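Local structure of tyrosine--tRNA ligase (Pyrococcus horikoshii, 2CYC) at residues T133-S138 against M170-A174; M147-M153 against K165-P169; E301-V307 against V317-F322. The protein catalyses, as a class I synthetase, the ATP-dependent attachment of tyrosine to tRNA(Tyr), through a tyrosyl-adenylate intermediate. All coordinates share one frame; numbering follows the deposited sequence.

Contact 1: T133-S138 against M170-A174; sequences TVIDIS and MMQVA. With TYR (tyrosine), chain C.
Ile137 meets the 170-174 helix with both of its branches. CD1 lies over the backbone of Ala174, 3.4 Å from its CA, while CG2, placed anti to the backbone N (chi1 -72° for CG1), enters between Val173 CG1 (3.9 Å) and Met170 SD (4.0 Å). The isoleucine side chain passes slantwise across both partners. One turn earlier, Val134 turns CG2 to Ala174, and its contact with Ala174 CB is 3.6 Å, so the small alanine receives a methyl group from each of two turns. Met170 bends at chi2 and chi3, and its CG lies 3.4 Å from Ser138 OG. That hydroxyl is spent on its own helix: Ser138 OG donates to Val134 O at 2.8 Å, while Ser138 N reaches the same oxygen from the opposite face of the carbonyl. Gln172 stays out of this packing; its OE1 accepts from the amino N of the bound tyrosine at 2.9 Å. The two helical segments approach to 8.9 Å at 109°, which is a steep crossing. Around it, helix 191-200 meets Val173 through Ala197, helix 74-79 touches Met171, and Phe163 of the second subunit packs on Ser138 and Met170.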
loop_
_atom_site.group_PDB
_atom_site.type_symbol
_atom_site.label_atom_id
_atom_site.label_comp_id
_atom_site.label_asym_id
_atom_site.label_seq_id
_atom_site.Cartn_x
_atom_site.Cartn_y
_atom_site.Cartn_z
ATOM N N THR A 133 -7.312 1.782 -7.433
ATOM C CA THR A 133 -7.654 0.378 -7.618
ATOM C C THR A 133 -6.759 -0.508 -6.741
ATOM O O THR A 133 -7.179 -1.574 -6.301
ATOM C CB THR A 133 -7.604 0.007 -9.122
ATOM O OG1 THR A 133 -8.866 0.356 -9.708
ATOM C CG2 THR A 133 -7.332 -1.481 -9.341
ATOM N N VAL A 134 -5.537 -0.069 -6.461
ATOM C CA VAL A 134 -4.686 -0.849 -5.562
ATOM C C VAL A 134 -5.424 -0.869 -4.209
ATOM O O VAL A 134 -5.505 -1.907 -3.541
ATOM C CB VAL A 134 -3.291 -0.206 -5.353
ATOM C CG1 VAL A 134 -2.612 -0.844 -4.145
ATOM C CG2 VAL A 134 -2.411 -0.408 -6.609
ATOM N N ILE A 135 -5.968 0.285 -3.823
ATOM C CA ILE A 135 -6.709 0.407 -2.567
ATOM C C ILE A 135 -7.979 -0.453 -2.602
ATOM O O ILE A 135 -8.260 -1.199 -1.667
ATOM C CB ILE A 135 -7.152 1.868 -2.294
ATOM C CG1 ILE A 135 -5.932 2.778 -2.131
ATOM C CG2 ILE A 135 -8.023 1.923 -1.038
ATOM C CD1 ILE A 135 -5.020 2.369 -1.014
ATOM N N ASP A 136 -8.742 -0.327 -3.684
ATOM C CA ASP A 136 -9.988 -1.071 -3.847
ATOM C C ASP A 136 -9.762 -2.569 -3.656
ATOM O O ASP A 136 -10.526 -3.252 -2.968
ATOM C CB ASP A 136 -10.570 -0.798 -5.237
ATOM C CG ASP A 136 -11.952 -1.396 -5.420
ATOM O OD1 ASP A 136 -12.711 -1.464 -4.426
ATOM O OD2 ASP A 136 -12.282 -1.778 -6.564
ATOM N N ILE A 137 -8.710 -3.076 -4.286
ATOM C CA ILE A 137 -8.352 -4.475 -4.172
ATOM C C ILE A 137 -7.926 -4.786 -2.730
ATOM O O ILE A 137 -8.351 -5.785 -2.142
ATOM C CB ILE A 137 -7.184 -4.798 -5.124
ATOM C CG1 ILE A 137 -7.682 -4.788 -6.571
ATOM C CG2 ILE A 137 -6.543 -6.133 -4.747
ATOM C CD1 ILE A 137 -6.551 -4.608 -7.609
ATOM N N SER A 138 -7.091 -3.921 -2.164
ATOM C CA SER A 138 -6.588 -4.127 -0.812
ATOM C C SER A 138 -7.680 -4.202 0.245
ATOM O O SER A 138 -7.468 -4.769 1.316
ATOM C CB SER A 138 -5.584 -3.037 -0.461
ATOM O OG SER A 138 -4.438 -3.173 -1.278
ATOM N N MET A 170 -0.160 -6.473 -4.042
ATOM C CA MET A 170 -1.406 -5.802 -4.366
ATOM C C MET A 170 -1.236 -5.026 -5.674
ATOM O O MET A 170 -2.190 -4.830 -6.428
ATOM C CB MET A 170 -1.824 -4.885 -3.207
ATOM C CG MET A 170 -2.157 -5.666 -1.931
ATOM S SD MET A 170 -3.552 -6.824 -2.122
ATOM C CE MET A 170 -2.701 -8.366 -2.615
ATOM N N MET A 171 -0.011 -4.596 -5.948
ATOM C CA MET A 171 0.271 -3.888 -7.191
ATOM C C MET A 171 0.196 -4.882 -8.358
ATOM O O MET A 171 -0.283 -4.540 -9.441
ATOM C CB MET A 171 1.668 -3.258 -7.144
ATOM C CG MET A 171 1.783 -2.024 -6.262
ATOM S SD MET A 171 3.520 -1.587 -5.981
ATOM C CE MET A 171 4.047 -1.177 -7.681
ATOM N N GLN A 172 0.663 -6.110 -8.136
ATOM C CA GLN A 172 0.641 -7.122 -9.192
ATOM C C GLN A 172 -0.797 -7.448 -9.559
ATOM O O GLN A 172 -1.122 -7.603 -10.741
ATOM C CB GLN A 172 1.376 -8.410 -8.767
ATOM C CG GLN A 172 1.477 -9.473 -9.900
ATOM C CD GLN A 172 2.647 -10.439 -9.723
ATOM O OE1 GLN A 172 3.602 -10.135 -9.012
ATOM N NE2 GLN A 172 2.588 -11.596 -10.397
ATOM N N VAL A 173 -1.664 -7.547 -8.556
ATOM C CA VAL A 173 -3.064 -7.833 -8.846
ATOM C C VAL A 173 -3.701 -6.647 -9.582
ATOM O O VAL A 173 -4.427 -6.833 -10.564
ATOM C CB VAL A 173 -3.838 -8.147 -7.551
ATOM C CG1 VAL A 173 -5.324 -8.261 -7.831
ATOM C CG2 VAL A 173 -3.317 -9.454 -6.961
ATOM N N ALA A 174 -3.412 -5.433 -9.115
ATOM C CA ALA A 174 -3.938 -4.212 -9.732
ATOM C C ALA A 174 -3.469 -4.072 -11.182
ATOM O O ALA A 174 -4.220 -3.616 -12.051
ATOM C CB ALA A 174 -3.508 -2.979 -8.911
HETATM N N TYR C . 6.351 -10.894 -9.502
HETATM C CA TYR C . 6.894 -11.153 -10.870
HETATM C C TYR C . 8.249 -11.854 -10.783
HETATM O O TYR C . 8.790 -11.956 -9.661
HETATM C CB TYR C . 7.038 -9.831 -11.641
HETATM C CG TYR C . 5.716 -9.138 -11.908
HETATM C CD1 TYR C . 4.722 -9.755 -12.668
HETATM C CD2 TYR C . 5.457 -7.862 -11.400
HETATM C CE1 TYR C . 3.494 -9.117 -12.913
HETATM C CE2 TYR C . 4.246 -7.216 -11.645
HETATM C CZ TYR C . 3.268 -7.846 -12.396
HETATM O OH TYR C . 2.063 -7.202 -12.622
HETATM O OXT TYR C . 8.754 -12.286 -11.837
#

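Contact 2: M147-M153 against K165-P169. With TYR (tyrosine), chain C.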
loop_
_atom_site.group_PDB
_atom_site.type_symbol
_atom_site.label_atom_id
_atom_site.label_comp_id
_atom_site.label_asym_id
_atom_site.label_seq_id
_atom_site.Cartn_x
_atom_site.Cartn_y
_atom_site.Cartn_z
ATOM N N MET A 147 0.622 -11.327 3.306
ATOM C CA MET A 147 1.861 -11.838 3.884
ATOM C C MET A 147 2.205 -13.194 3.283
ATOM O O MET A 147 3.368 -13.484 3.022
ATOM C CB MET A 147 1.724 -11.965 5.403
ATOM C CG MET A 147 1.705 -10.636 6.127
ATOM S SD MET A 147 1.306 -10.812 7.886
ATOM C CE MET A 147 2.828 -11.488 8.503
ATOM N N ARG A 148 1.180 -14.012 3.054
ATOM C CA ARG A 148 1.367 -15.344 2.486
ATOM C C ARG A 148 1.706 -15.325 1.002
ATOM O O ARG A 148 2.209 -16.310 0.473
ATOM C CB ARG A 148 0.106 -16.199 2.680
ATOM C CG ARG A 148 -0.105 -16.726 4.101
ATOM C CD ARG A 148 -1.191 -17.810 4.141
ATOM N NE ARG A 148 -2.547 -17.278 3.997
ATOM C CZ ARG A 148 -3.202 -16.626 4.957
ATOM N NH1 ARG A 148 -2.627 -16.429 6.138
ATOM N NH2 ARG A 148 -4.431 -16.167 4.740
ATOM N N SER A 149 1.439 -14.209 0.330
ATOM C CA SER A 149 1.687 -14.124 -1.110
ATOM C C SER A 149 3.051 -13.523 -1.442
ATOM O O SER A 149 3.402 -13.346 -2.607
ATOM C CB SER A 149 0.585 -13.290 -1.765
ATOM O OG SER A 149 0.800 -11.905 -1.529
ATOM N N ILE A 150 3.814 -13.231 -0.396
ATOM C CA ILE A 150 5.136 -12.630 -0.500
ATOM C C ILE A 150 6.150 -13.483 -1.286
ATOM O O ILE A 150 7.145 -12.974 -1.811
ATOM C CB ILE A 150 5.661 -12.326 0.931
ATOM C CG1 ILE A 150 6.268 -10.932 0.962
ATOM C CG2 ILE A 150 6.647 -13.386 1.388
ATOM C CD1 ILE A 150 5.243 -9.841 0.714
ATOM N N THR A 151 5.888 -14.781 -1.371
ATOM C CA THR A 151 6.775 -15.684 -2.092
ATOM C C THR A 151 6.840 -15.392 -3.600
ATOM O O THR A 151 7.809 -15.775 -4.258
ATOM C CB THR A 151 6.353 -17.171 -1.881
ATOM O OG1 THR A 151 5.029 -17.375 -2.391
ATOM C CG2 THR A 151 6.377 -17.529 -0.389
ATOM N N ILE A 152 5.826 -14.715 -4.150
ATOM C CA ILE A 152 5.842 -14.422 -5.579
ATOM C C ILE A 152 7.024 -13.528 -5.945
ATOM O O ILE A 152 7.409 -13.452 -7.118
ATOM C CB ILE A 152 4.517 -13.752 -6.089
ATOM C CG1 ILE A 152 4.329 -12.369 -5.462
ATOM C CG2 ILE A 152 3.320 -14.661 -5.792
ATOM C CD1 ILE A 152 3.051 -11.654 -5.929
ATOM N N MET A 153 7.608 -12.851 -4.958
ATOM C CA MET A 153 8.748 -11.994 -5.255
ATOM C C MET A 153 10.052 -12.621 -4.794
ATOM O O MET A 153 11.079 -11.946 -4.667
ATOM C CB MET A 153 8.557 -10.586 -4.673
ATOM C CG MET A 153 8.672 -10.425 -3.179
ATOM S SD MET A 153 8.068 -8.746 -2.714
ATOM C CE MET A 153 6.488 -9.139 -2.391
ATOM N N LYS A 165 7.349 -3.868 0.468
ATOM C CA LYS A 165 7.325 -5.214 -0.104
ATOM C C LYS A 165 5.969 -5.880 0.013
ATOM O O LYS A 165 5.629 -6.741 -0.801
ATOM C CB LYS A 165 8.406 -6.095 0.529
ATOM C CG LYS A 165 9.812 -5.701 0.079
ATOM C CD LYS A 165 10.892 -6.619 0.648
ATOM C CE LYS A 165 12.232 -6.347 -0.019
ATOM N NZ LYS A 165 12.604 -4.908 0.057
ATOM N N LEU A 166 5.197 -5.481 1.021
ATOM C CA LEU A 166 3.847 -6.018 1.214
ATOM C C LEU A 166 2.892 -5.351 0.214
ATOM O O LEU A 166 1.852 -5.905 -0.129
ATOM C CB LEU A 166 3.358 -5.757 2.645
ATOM C CG LEU A 166 3.779 -6.752 3.738
ATOM C CD1 LEU A 166 3.147 -8.096 3.446
ATOM C CD2 LEU A 166 5.291 -6.882 3.798
ATOM N N ILE A 167 3.239 -4.153 -0.246
ATOM C CA ILE A 167 2.386 -3.474 -1.220
ATOM C C ILE A 167 2.527 -4.149 -2.595
ATOM O O ILE A 167 1.562 -4.268 -3.354
ATOM C CB ILE A 167 2.762 -1.975 -1.327
ATOM C CG1 ILE A 167 2.542 -1.294 0.031
ATOM C CG2 ILE A 167 1.930 -1.292 -2.428
ATOM C CD1 ILE A 167 3.027 0.141 0.081
ATOM N N TYR A 168 3.739 -4.603 -2.897
ATOM C CA TYR A 168 4.060 -5.272 -4.167
ATOM C C TYR A 168 2.998 -6.275 -4.678
ATOM O O TYR A 168 2.549 -6.193 -5.822
ATOM C CB TYR A 168 5.436 -5.957 -4.015
ATOM C CG TYR A 168 6.010 -6.677 -5.232
ATOM C CD1 TYR A 168 7.308 -6.411 -5.658
ATOM C CD2 TYR A 168 5.299 -7.683 -5.893
ATOM C CE1 TYR A 168 7.895 -7.123 -6.699
ATOM C CE2 TYR A 168 5.880 -8.407 -6.940
ATOM C CZ TYR A 168 7.180 -8.118 -7.335
ATOM O OH TYR A 168 7.771 -8.815 -8.369
ATOM N N PRO A 169 2.569 -7.224 -3.841
ATOM C CA PRO A 169 1.568 -8.169 -4.359
ATOM C C PRO A 169 0.237 -7.517 -4.758
ATOM O O PRO A 169 -0.430 -7.964 -5.688
ATOM C CB PRO A 169 1.409 -9.171 -3.212
ATOM C CG PRO A 169 2.750 -9.080 -2.482
ATOM C CD PRO A 169 2.977 -7.589 -2.476
HETATM N N TYR C . 6.351 -10.894 -9.502
HETATM C CA TYR C . 6.894 -11.153 -10.870
HETATM C C TYR C . 8.249 -11.854 -10.783
HETATM O O TYR C . 8.790 -11.956 -9.661
HETATM C CB TYR C . 7.038 -9.831 -11.641
HETATM C CG TYR C . 5.716 -9.138 -11.908
HETATM C CD1 TYR C . 4.722 -9.755 -12.668
HETATM C CD2 TYR C . 5.457 -7.862 -11.400
HETATM C CE1 TYR C . 3.494 -9.117 -12.913
HETATM C CE2 TYR C . 4.246 -7.216 -11.645
HETATM C CZ TYR C . 3.268 -7.846 -12.396
HETATM O OH TYR C . 2.063 -7.202 -12.622
HETATM O OXT TYR C . 8.754 -12.286 -11.837
#
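A Met-aromatic contact joins Met153 to Tyr168, a residue lining the tyrosine pocket of the class I catalytic domain, and it illustrates a substrate-binding ring packed over one face by a second-shell methionine, which probably helps to hold it. Two atoms of the methionine lie over the same face of the ring: CB stands 4.1 Å from the Tyr168 centroid, 18° off the normal, and SD stands equally far, 23° off. The methionine chain runs along the ring in the direction opposite to Tyr168's own side chain. Tyr168 CG stands anti to the backbone N (chi1 -178°), which carries the hydroxyl end out to the ligand, whose amino N lies at the ring edge, in its plane, and donates to Tyr168 OH at 2.8 Å. Glu41 also bonds this hydroxyl, and His76 meets the ring edge-to-face.

At the next residue of the helix, Ile152 CD1 rests 4.0 Å from Pro169 CB, and Ser149 OG, itself bonded to Val146 O, lies against the same proline. Farther from the ligand, Leu166 CD1 is flanked by Met147 CG and by Ile150 CD1, 3.9 Å from the latter. Pro169 kinks the helix because its N cannot bond back to the preceding turn. The carbonyl that such a bond would have used is approached by methyl groups instead: Lys165 O lies 3.0 Å from Met153 CE and 3.5 Å from Ile150 CD1.

Contact 3: E301-V307 against V317-F322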
loop_
_atom_site.group_PDB
_atom_site.type_symbol
_atom_site.label_atom_id
_atom_site.label_comp_id
_atom_site.label_asym_id
_atom_site.label_seq_id
_atom_site.Cartn_x
_atom_site.Cartn_y
_atom_site.Cartn_z
ATOM N N GLU A 301 5.624 -31.671 -30.252
ATOM C CA GLU A 301 5.885 -32.998 -30.783
ATOM C C GLU A 301 4.649 -33.536 -31.498
ATOM O O GLU A 301 3.524 -33.110 -31.228
ATOM C CB GLU A 301 6.358 -33.949 -29.665
ATOM C CG GLU A 301 5.544 -33.924 -28.383
ATOM C CD GLU A 301 6.234 -34.650 -27.233
ATOM O OE1 GLU A 301 6.582 -35.837 -27.393
ATOM O OE2 GLU A 301 6.426 -34.033 -26.162
ATOM N N PRO A 302 4.844 -34.483 -32.429
ATOM C CA PRO A 302 6.157 -35.027 -32.792
ATOM C C PRO A 302 7.111 -34.048 -33.469
ATOM O O PRO A 302 6.706 -33.083 -34.126
ATOM C CB PRO A 302 5.803 -36.208 -33.688
ATOM C CG PRO A 302 4.567 -35.715 -34.388
ATOM C CD PRO A 302 3.780 -35.092 -33.251
ATOM N N THR A 303 8.392 -34.319 -33.278
ATOM C CA THR A 303 9.462 -33.532 -33.849
ATOM C C THR A 303 10.589 -34.534 -34.047
ATOM O O THR A 303 10.396 -35.732 -33.843
ATOM C CB THR A 303 9.915 -32.405 -32.885
ATOM O OG1 THR A 303 11.033 -31.703 -33.451
ATOM C CG2 THR A 303 10.311 -32.984 -31.532
ATOM N N GLU A 304 11.758 -34.057 -34.448
ATOM C CA GLU A 304 12.887 -34.945 -34.646
ATOM C C GLU A 304 14.103 -34.441 -33.890
ATOM O O GLU A 304 14.603 -33.350 -34.163
ATOM C CB GLU A 304 13.216 -35.073 -36.138
ATOM C CG GLU A 304 12.360 -36.093 -36.882
ATOM C CD GLU A 304 12.696 -36.166 -38.364
ATOM O OE1 GLU A 304 13.898 -36.210 -38.700
ATOM O OE2 GLU A 304 11.760 -36.185 -39.193
ATOM N N PHE A 305 14.552 -35.229 -32.920
ATOM C CA PHE A 305 15.738 -34.885 -32.140
ATOM C C PHE A 305 16.710 -36.055 -32.262
ATOM O O PHE A 305 16.445 -37.154 -31.767
ATOM C CB PHE A 305 15.388 -34.643 -30.667
ATOM C CG PHE A 305 16.582 -34.280 -29.821
ATOM C CD1 PHE A 305 17.404 -33.207 -30.176
ATOM C CD2 PHE A 305 16.891 -35.010 -28.676
ATOM C CE1 PHE A 305 18.524 -32.865 -29.402
ATOM C CE2 PHE A 305 18.013 -34.676 -27.887
ATOM C CZ PHE A 305 18.830 -33.601 -28.254
ATOM N N THR A 306 17.830 -35.809 -32.929
ATOM C CA THR A 306 18.827 -36.848 -33.150
ATOM C C THR A 306 20.078 -36.739 -32.291
ATOM O O THR A 306 20.676 -35.674 -32.181
ATOM C CB THR A 306 19.285 -36.870 -34.636
ATOM O OG1 THR A 306 18.159 -37.130 -35.478
ATOM C CG2 THR A 306 20.337 -37.959 -34.865
ATOM N N VAL A 307 20.461 -37.855 -31.680
ATOM C CA VAL A 307 21.679 -37.918 -30.879
ATOM C C VAL A 307 22.660 -38.731 -31.718
ATOM O O VAL A 307 22.446 -39.925 -31.950
ATOM C CB VAL A 307 21.450 -38.635 -29.531
ATOM C CG1 VAL A 307 22.780 -38.773 -28.778
ATOM C CG2 VAL A 307 20.441 -37.854 -28.689
ATOM N N VAL A 317 20.654 -42.023 -33.213
ATOM C CA VAL A 317 19.284 -42.350 -32.853
ATOM C C VAL A 317 18.454 -41.074 -32.913
ATOM O O VAL A 317 18.839 -40.043 -32.364
ATOM C CB VAL A 317 19.183 -42.987 -31.436
ATOM C CG1 VAL A 317 19.827 -42.085 -30.390
ATOM C CG2 VAL A 317 17.717 -43.247 -31.088
ATOM N N THR A 318 17.321 -41.147 -33.605
ATOM C CA THR A 318 16.435 -39.998 -33.748
ATOM C C THR A 318 15.156 -40.216 -32.962
ATOM O O THR A 318 14.489 -41.238 -33.119
ATOM C CB THR A 318 16.087 -39.757 -35.228
ATOM O OG1 THR A 318 17.284 -39.427 -35.943
ATOM C CG2 THR A 318 15.087 -38.617 -35.371
ATOM N N TYR A 319 14.825 -39.261 -32.100
ATOM C CA TYR A 319 13.612 -39.363 -31.302
ATOM C C TYR A 319 12.528 -38.435 -31.836
ATOM O O TYR A 319 12.821 -37.352 -32.348
ATOM C CB TYR A 319 13.901 -39.022 -29.845
ATOM C CG TYR A 319 14.904 -39.941 -29.194
ATOM C CD1 TYR A 319 16.269 -39.649 -29.219
ATOM C CD2 TYR A 319 14.489 -41.101 -28.538
ATOM C CE1 TYR A 319 17.199 -40.488 -28.604
ATOM C CE2 TYR A 319 15.411 -41.948 -27.920
ATOM C CZ TYR A 319 16.762 -41.633 -27.956
ATOM O OH TYR A 319 17.667 -42.457 -27.336
ATOM N N THR A 320 11.276 -38.866 -31.716
ATOM C CA THR A 320 10.156 -38.069 -32.195
ATOM C C THR A 320 9.311 -37.550 -31.049
ATOM O O THR A 320 8.610 -36.548 -31.192
ATOM C CB THR A 320 9.257 -38.876 -33.149
ATOM O OG1 THR A 320 8.787 -40.053 -32.479
ATOM C CG2 THR A 320 10.035 -39.273 -34.400
ATOM N N THR A 321 9.360 -38.236 -29.913
ATOM C CA THR A 321 8.601 -37.795 -28.751
ATOM C C THR A 321 9.486 -37.871 -27.516
ATOM O O THR A 321 10.435 -38.654 -27.467
ATOM C CB THR A 321 7.348 -38.660 -28.501
ATOM O OG1 THR A 321 7.743 -39.953 -28.030
ATOM C CG2 THR A 321 6.533 -38.808 -29.788
ATOM N N PHE A 322 9.176 -37.051 -26.520
ATOM C CA PHE A 322 9.955 -37.047 -25.302
ATOM C C PHE A 322 9.882 -38.413 -24.638
ATOM O O PHE A 322 10.884 -38.930 -24.133
ATOM C CB PHE A 322 9.436 -35.989 -24.339
ATOM C CG PHE A 322 10.106 -36.025 -22.996
ATOM C CD1 PHE A 322 11.464 -35.753 -22.875
ATOM C CD2 PHE A 322 9.387 -36.363 -21.856
ATOM C CE1 PHE A 322 12.095 -35.819 -21.640
ATOM C CE2 PHE A 322 10.009 -36.429 -20.612
ATOM C CZ PHE A 322 11.367 -36.157 -20.507
#
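Phe305 and Tyr319 are joined by a reciprocal pair of backbone hydrogen bonds, Tyr319 N to Phe305 O at 2.7 Å, almost straight at 177°, and Phe305 N to Tyr319 O at 2.8 Å. Val307 and Val317 form a second such pair, with Val307 N to Val317 O at 2.8 Å, and this ladder defines an antiparallel beta hairpin. Between them lies the non-hydrogen-bonded pair Thr306 and Thr318. Each threonine keeps OG1 beside its backbone N (chi1 near -60°), which brings the hydroxyls together across the strands, with Thr306 OG1 and Thr318 OG1 2.5 Å apart in a short hydrogen bond. Replacing Thr306 by a valine would probably leave the Thr318 hydroxyl without this cross-strand mate. Beyond the strands, Thr303 N bonds Thr320 O at 3.1 Å. Glu301, just before a cis-proline, then takes Phe322 N on the syn side of OE1, at 3.0 Å and 33° out of the carboxylate plane.

Packing gathers on the face carrying Phe305, Val307, Val317 and Tyr319, where Val307 CG2 meets the Tyr319 ring at its edge, 4.2 Å from CE1. Helices 322-330 and 336-350 adjoin this face. Thr321 is the N-cap of helix 322-330, and the Glu301 carboxylate accepts an N-H of its first turn, so the helix end would probably stabilise the negative charge and tie hairpin to helix.

Overall arrangement
Contacts 1 and 2 are neighbours, their centres about 12 Å apart, and both are built on helix 164-178: the 165-169 turn serves contact 2 and the 170-174 turn contact 1. The 133-138 segment ends helix 128-138, 147-153 runs on from the end of the next helix, 143-148, and contact 2 is nested in the loop that contact 1 closes. Both reach the bound tyrosine and the second subunit, linking the amino acid pocket to the dimer interface through one helix. Contact 3 follows later in the chain, on the opposite side of its centre, with centres about 46 Å and 41 Å from contacts 1 and 2. This hairpin lies away from the tyrosine pocket and touches no other subunit.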